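Local coordinates for uncharacterized protein (Bacteroides ovatus, PDB 4DQA), which is of unknown function but probably binds carbohydrate, pairing an N-terminal E-set-like domain with a C-terminal concanavalin A-like lectin/glucanase domain, at residues 160-166 with 287-293; 14-20 with 129-135. All coordinates share one frame; numbering follows the deposited sequence.

Overall arrangement
The two contacts sit in different domains and on opposite sides of the chain's centre. Contact 2 comes first along the chain and is complete before contact 1 opens: 14-20 lies in the N-terminal BT_3987-like domain and pairs in parallel with 129-135, on strand 128-135 of a mixed sheet. Contact 1 joins 160-166 to 287-293 within the concanavalin A-like domain, where strands 163-171 and 282-289 run antiparallel in an antiparallel sheet. Their centres are 37 Å apart and their nearest atoms about 15 Å, with no touch and no shared sheet. Each therefore ties together distant parts of the sequence inside its own domain, in keeping with a two-domain protein.

Contact 1 of 2, residues 160-166 with 287-293; sequences FSSFTYE and RVWSVAR
Glu166 OE2 has three partners: the indole of Trp289, the guanidinium of Arg287 and a water. Trp289 NE1 donates to Glu166 OE2 at 2.8 Å, reaching it on the anti side and 20° out of the carboxylate plane. Arg287 NH1 makes a salt bridge to the same oxygen at 3.0 Å, though as a hydrogen bond it is weak; the two planes stand 86° apart, and the contact runs through OE2, not as a two-oxygen, two-nitrogen fork. A water bridges Glu166 OE2 to Arg293 NE, and the guanidinium of Arg293 stacks on the rim of the Trp289 ring, with Trp289 CH2 3.5 Å above the guanidinium plane and over its centre. Glu285 and Asn301 hold Arg287 NH2.

Thr164 OG1 works both ways, giving its proton to Val291 O at 2.7 Å and accepting from Arg293 N at 2.9 Å. With OG1 anti to its carbonyl carbon (chi1 -57°), the hydroxyl pins the chain just beyond the end of strand 282-289. On the other face Val288 CG1 touches Phe160 CZ at 3.8 Å. Paired backbone bonds at Thr164-Trp289 and Glu166-Arg287 flank the non-hydrogen-bonded pair Tyr165-Val288, the regular antiparallel ladder of a concanavalin A-like beta-sandwich.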
# COMPACT_ATOMS: atom_id res chain seq x y z
N PHE A 160 2.70 5.63 -24.20
CA PHE A 160 2.15 6.21 -23.01
C PHE A 160 1.74 7.64 -23.33
O PHE A 160 2.58 8.46 -23.72
CB PHE A 160 3.18 6.20 -21.89
CG PHE A 160 3.49 4.82 -21.33
CD1 PHE A 160 2.49 3.95 -20.96
CD2 PHE A 160 4.81 4.43 -21.16
CE1 PHE A 160 2.79 2.69 -20.43
CE2 PHE A 160 5.11 3.17 -20.64
CZ PHE A 160 4.11 2.30 -20.27
N SER A 161 0.46 7.94 -23.18
CA SER A 161 0.02 9.32 -23.30
C SER A 161 0.04 9.90 -21.92
O SER A 161 0.96 10.64 -21.57
CB SER A 161 -1.36 9.41 -23.97
OG SER A 161 -2.29 8.54 -23.35
N SER A 162 -0.92 9.53 -21.08
CA SER A 162 -0.81 9.83 -19.66
C SER A 162 -0.05 8.69 -18.99
O SER A 162 -0.18 7.52 -19.38
CB SER A 162 -2.18 9.98 -19.04
OG SER A 162 -2.86 11.06 -19.66
N PHE A 163 0.77 9.01 -18.01
CA PHE A 163 1.54 7.96 -17.36
C PHE A 163 2.05 8.41 -16.01
O PHE A 163 1.97 9.59 -15.64
CB PHE A 163 2.72 7.55 -18.25
CG PHE A 163 3.80 8.57 -18.30
CD1 PHE A 163 3.71 9.63 -19.19
CD2 PHE A 163 4.88 8.51 -17.43
CE1 PHE A 163 4.69 10.61 -19.23
CE2 PHE A 163 5.87 9.50 -17.48
CZ PHE A 163 5.75 10.55 -18.37
N THR A 164 2.56 7.42 -15.28
CA THR A 164 3.18 7.61 -13.97
C THR A 164 4.38 6.71 -13.84
O THR A 164 4.32 5.52 -14.19
CB THR A 164 2.19 7.26 -12.84
OG1 THR A 164 1.02 8.04 -12.97
CG2 THR A 164 2.81 7.52 -11.47
N TYR A 165 5.47 7.26 -13.33
CA TYR A 165 6.58 6.47 -12.80
C TYR A 165 6.55 6.69 -11.31
O TYR A 165 6.40 7.82 -10.86
CB TYR A 165 7.94 7.00 -13.25
CG TYR A 165 8.31 6.96 -14.72
CD1 TYR A 165 7.57 6.26 -15.66
CD2 TYR A 165 9.46 7.64 -15.16
CE1 TYR A 165 7.95 6.22 -16.99
CE2 TYR A 165 9.84 7.61 -16.49
CZ TYR A 165 9.10 6.89 -17.40
OH TYR A 165 9.47 6.86 -18.74
N GLU A 166 6.74 5.64 -10.52
CA GLU A 166 6.88 5.84 -9.07
C GLU A 166 7.76 4.78 -8.46
O GLU A 166 7.92 3.69 -9.01
CB GLU A 166 5.55 5.92 -8.31
CG GLU A 166 4.71 4.68 -8.44
CD GLU A 166 3.44 4.72 -7.60
OE1 GLU A 166 3.44 5.38 -6.54
OE2 GLU A 166 2.44 4.04 -7.97
N ARG A 287 7.03 1.17 -9.98
CA ARG A 287 5.86 1.00 -10.84
C ARG A 287 5.84 1.93 -12.01
O ARG A 287 6.28 3.07 -11.92
CB ARG A 287 4.56 1.23 -10.05
CG ARG A 287 4.53 0.51 -8.71
CD ARG A 287 3.24 0.85 -7.96
NE ARG A 287 3.34 0.40 -6.57
CZ ARG A 287 2.86 1.05 -5.53
NH1 ARG A 287 2.20 2.19 -5.68
NH2 ARG A 287 3.02 0.55 -4.31
N VAL A 288 5.24 1.46 -13.10
CA VAL A 288 4.90 2.33 -14.23
C VAL A 288 3.42 2.13 -14.50
O VAL A 288 2.96 0.98 -14.55
CB VAL A 288 5.66 1.98 -15.50
CG1 VAL A 288 5.20 2.88 -16.65
CG2 VAL A 288 7.15 2.14 -15.31
N TRP A 289 2.69 3.22 -14.64
CA TRP A 289 1.26 3.17 -14.95
C TRP A 289 1.01 3.86 -16.27
O TRP A 289 1.69 4.83 -16.62
CB TRP A 289 0.45 3.93 -13.90
CG TRP A 289 0.58 3.48 -12.49
CD1 TRP A 289 1.60 3.77 -11.62
CD2 TRP A 289 -0.38 2.71 -11.74
NE1 TRP A 289 1.34 3.21 -10.40
CE2 TRP A 289 0.13 2.57 -10.45
CE3 TRP A 289 -1.62 2.12 -12.06
CZ2 TRP A 289 -0.55 1.85 -9.45
CZ3 TRP A 289 -2.28 1.41 -11.07
CH2 TRP A 289 -1.74 1.28 -9.78
N SER A 290 -0.03 3.40 -16.97
CA SER A 290 -0.48 4.05 -18.20
C SER A 290 -1.60 5.08 -17.95
O SER A 290 -2.41 5.37 -18.85
CB SER A 290 -0.95 2.98 -19.18
OG SER A 290 -2.00 2.21 -18.60
N VAL A 291 -1.66 5.60 -16.73
CA VAL A 291 -2.51 6.72 -16.36
C VAL A 291 -1.72 7.67 -15.49
O VAL A 291 -0.66 7.28 -14.95
CB VAL A 291 -3.74 6.25 -15.56
CG1 VAL A 291 -4.57 5.30 -16.41
CG2 VAL A 291 -3.33 5.58 -14.24
N ALA A 292 -2.21 8.90 -15.35
CA ALA A 292 -1.65 9.83 -14.39
C ALA A 292 -2.32 9.55 -13.05
O ALA A 292 -3.51 9.82 -12.87
CB ALA A 292 -1.90 11.29 -14.82
N ARG A 293 -1.57 9.00 -12.10
CA ARG A 293 -2.13 8.73 -10.81
C ARG A 293 -2.35 10.05 -10.07
O ARG A 293 -1.52 10.96 -10.15
CB ARG A 293 -1.19 7.82 -10.01
CG ARG A 293 -1.01 6.44 -10.61
CD ARG A 293 -2.22 5.56 -10.35
NE ARG A 293 -2.13 4.98 -9.02
CZ ARG A 293 -3.06 4.21 -8.48
NH1 ARG A 293 -4.19 3.97 -9.12
NH2 ARG A 293 -2.85 3.70 -7.27
O HOH W 1 1.48 5.00 -4.64
O HOH W 2 -0.06 4.73 -6.99

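Contact 2 of 2, residues 14-20 with 129-135; sequences KEYNFSV and AYFFFSK
Phe18 runs alongside Phe133 and reaches on to Phe131. CB of Phe18 lies 3.7 Å from Phe132 O and close to Phe133 CD2. Next comes Phe18 CG, 4.1 Å from Phe133 CE2. One step out, Phe18 CD2 makes the tightest ring contact of the pair, 3.5 Å from Phe133 CE2. Farther along the same edge, Phe18 CE2 comes to 3.8 Å from Phe131 CD1, each of these atoms near the plane of the other ring. The rings of Phe18 and Phe133 are inclined by 31°, neither stacked nor edge-to-face. Phe18 and Phe133 both set CG anti to the carbonyl carbon (chi1 -60° for Phe18), which swings the two rings the same way and lays them side by side.

Tyr16 lies beside Phe131 on this face, the planes only 13° apart but slid so far that the rings barely overlap. On the other face Glu15 sets its CD 3.8 Å from Phe132 CE2, at the ring edge, while its OE2 is hydrogen-bonded to the hydroxyl of Tyr58; Lys14 CE rests 3.7 Å from Tyr130 CE1. A water sits between Ser19 OG and Ser134 OG, though its distance to Ser19 OG is doubtfully short. Between the faces, the backbones bond in the alternating pattern of parallel strands, from Tyr130 N to Lys14 O through to Val20 N to Ser134 O.

Strand 107-117 pairs antiparallel with 128-135, which therefore runs between it and 15-19. Strand 27-35 packs against the Phe18, Phe131 and Phe133 face, and helix 52-62 meets Lys14, Glu15 and Tyr130 on the other.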
# COMPACT_ATOMS: atom_id res chain seq x y z
N LYS A 14 -19.28 0.30 22.90
CA LYS A 14 -19.59 0.09 21.50
C LYS A 14 -18.42 -0.53 20.74
O LYS A 14 -18.65 -1.35 19.88
CB LYS A 14 -19.97 1.43 20.85
CG LYS A 14 -20.40 1.31 19.40
CD LYS A 14 -20.48 2.69 18.73
CE LYS A 14 -20.95 2.61 17.27
NZ LYS A 14 -21.04 3.96 16.57
N GLU A 15 -17.18 -0.15 21.08
CA GLU A 15 -16.01 -0.44 20.24
C GLU A 15 -14.76 -0.90 21.00
O GLU A 15 -14.43 -0.36 22.06
CB GLU A 15 -15.62 0.82 19.44
CG GLU A 15 -16.75 1.45 18.67
CD GLU A 15 -16.27 2.54 17.73
OE1 GLU A 15 -15.15 3.06 17.91
OE2 GLU A 15 -17.04 2.87 16.80
N TYR A 16 -14.06 -1.87 20.42
CA TYR A 16 -12.78 -2.36 20.94
C TYR A 16 -11.75 -2.51 19.83
O TYR A 16 -12.09 -2.88 18.72
CB TYR A 16 -12.97 -3.73 21.61
CG TYR A 16 -13.71 -3.63 22.92
CD1 TYR A 16 -15.10 -3.71 22.95
CD2 TYR A 16 -13.03 -3.44 24.11
CE1 TYR A 16 -15.79 -3.61 24.16
CE2 TYR A 16 -13.71 -3.34 25.32
CZ TYR A 16 -15.08 -3.42 25.34
OH TYR A 16 -15.75 -3.32 26.54
N ASN A 17 -10.49 -2.23 20.13
CA ASN A 17 -9.41 -2.28 19.15
C ASN A 17 -8.34 -3.28 19.53
O ASN A 17 -7.86 -3.28 20.66
CB ASN A 17 -8.77 -0.90 18.99
CG ASN A 17 -9.74 0.13 18.43
OD1 ASN A 17 -9.86 0.29 17.22
ND2 ASN A 17 -10.45 0.81 19.32
N PHE A 18 -7.96 -4.12 18.57
CA PHE A 18 -6.95 -5.15 18.77
C PHE A 18 -5.92 -5.05 17.66
O PHE A 18 -6.23 -4.62 16.55
CB PHE A 18 -7.56 -6.55 18.76
CG PHE A 18 -8.59 -6.77 19.82
CD1 PHE A 18 -8.24 -6.81 21.15
CD2 PHE A 18 -9.92 -6.95 19.48
CE1 PHE A 18 -9.20 -7.03 22.13
CE2 PHE A 18 -10.88 -7.17 20.45
CZ PHE A 18 -10.52 -7.20 21.77
N SER A 19 -4.70 -5.48 17.95
CA SER A 19 -3.63 -5.49 16.97
C SER A 19 -3.31 -6.94 16.64
O SER A 19 -3.21 -7.78 17.54
CB SER A 19 -2.39 -4.80 17.56
OG SER A 19 -1.30 -4.87 16.66
N VAL A 20 -3.20 -7.24 15.35
CA VAL A 20 -2.81 -8.58 14.93
C VAL A 20 -1.29 -8.60 14.78
O VAL A 20 -0.74 -8.08 13.81
CB VAL A 20 -3.50 -8.98 13.61
CG1 VAL A 20 -3.07 -10.37 13.17
CG2 VAL A 20 -5.02 -8.93 13.80
N ALA A 129 -21.82 -4.73 19.02
CA ALA A 129 -20.51 -4.45 19.55
C ALA A 129 -19.52 -4.59 18.39
O ALA A 129 -19.58 -5.59 17.66
CB ALA A 129 -20.17 -5.43 20.68
N TYR A 130 -18.62 -3.62 18.24
CA TYR A 130 -17.68 -3.63 17.13
C TYR A 130 -16.27 -3.91 17.62
O TYR A 130 -15.77 -3.23 18.52
CB TYR A 130 -17.70 -2.28 16.41
CG TYR A 130 -19.03 -1.88 15.83
CD1 TYR A 130 -20.01 -1.28 16.62
CD2 TYR A 130 -19.31 -2.07 14.49
CE1 TYR A 130 -21.22 -0.92 16.10
CE2 TYR A 130 -20.52 -1.69 13.96
CZ TYR A 130 -21.48 -1.13 14.78
OH TYR A 130 -22.71 -0.75 14.26
N PHE A 131 -15.67 -4.95 17.09
CA PHE A 131 -14.31 -5.32 17.43
C PHE A 131 -13.44 -5.09 16.21
O PHE A 131 -13.68 -5.67 15.17
CB PHE A 131 -14.28 -6.77 17.88
CG PHE A 131 -15.14 -7.03 19.09
CD1 PHE A 131 -14.64 -6.85 20.38
CD2 PHE A 131 -16.46 -7.37 18.94
CE1 PHE A 131 -15.45 -7.06 21.49
CE2 PHE A 131 -17.28 -7.59 20.05
CZ PHE A 131 -16.77 -7.42 21.32
N PHE A 132 -12.44 -4.24 16.36
CA PHE A 132 -11.61 -3.83 15.25
C PHE A 132 -10.23 -4.47 15.37
O PHE A 132 -9.67 -4.63 16.47
CB PHE A 132 -11.48 -2.31 15.23
CG PHE A 132 -12.78 -1.61 15.02
CD1 PHE A 132 -13.33 -1.52 13.76
CD2 PHE A 132 -13.46 -1.02 16.07
CE1 PHE A 132 -14.51 -0.86 13.54
CE2 PHE A 132 -14.65 -0.37 15.86
CZ PHE A 132 -15.19 -0.29 14.59
N PHE A 133 -9.69 -4.86 14.22
CA PHE A 133 -8.40 -5.55 14.17
C PHE A 133 -7.55 -4.88 13.12
O PHE A 133 -7.95 -4.75 11.96
CB PHE A 133 -8.60 -7.02 13.83
CG PHE A 133 -9.52 -7.73 14.76
CD1 PHE A 133 -10.90 -7.66 14.57
CD2 PHE A 133 -9.04 -8.45 15.83
CE1 PHE A 133 -11.77 -8.30 15.44
CE2 PHE A 133 -9.90 -9.09 16.70
CZ PHE A 133 -11.26 -9.01 16.51
N SER A 134 -6.39 -4.39 13.53
CA SER A 134 -5.49 -3.75 12.59
C SER A 134 -4.37 -4.74 12.26
O SER A 134 -3.89 -5.48 13.12
CB SER A 134 -4.93 -2.47 13.19
OG SER A 134 -4.40 -2.70 14.48
N LYS A 135 -4.00 -4.78 10.99
CA LYS A 135 -2.88 -5.62 10.60
C LYS A 135 -1.94 -4.79 9.76
O LYS A 135 -2.21 -4.53 8.59
CB LYS A 135 -3.32 -6.85 9.86
CG LYS A 135 -2.21 -7.88 9.83
CD LYS A 135 -2.65 -9.19 9.21
CE LYS A 135 -1.51 -10.20 9.21
NZ LYS A 135 -1.91 -11.50 8.61
O HOH W 3 -1.62 -3.32 14.77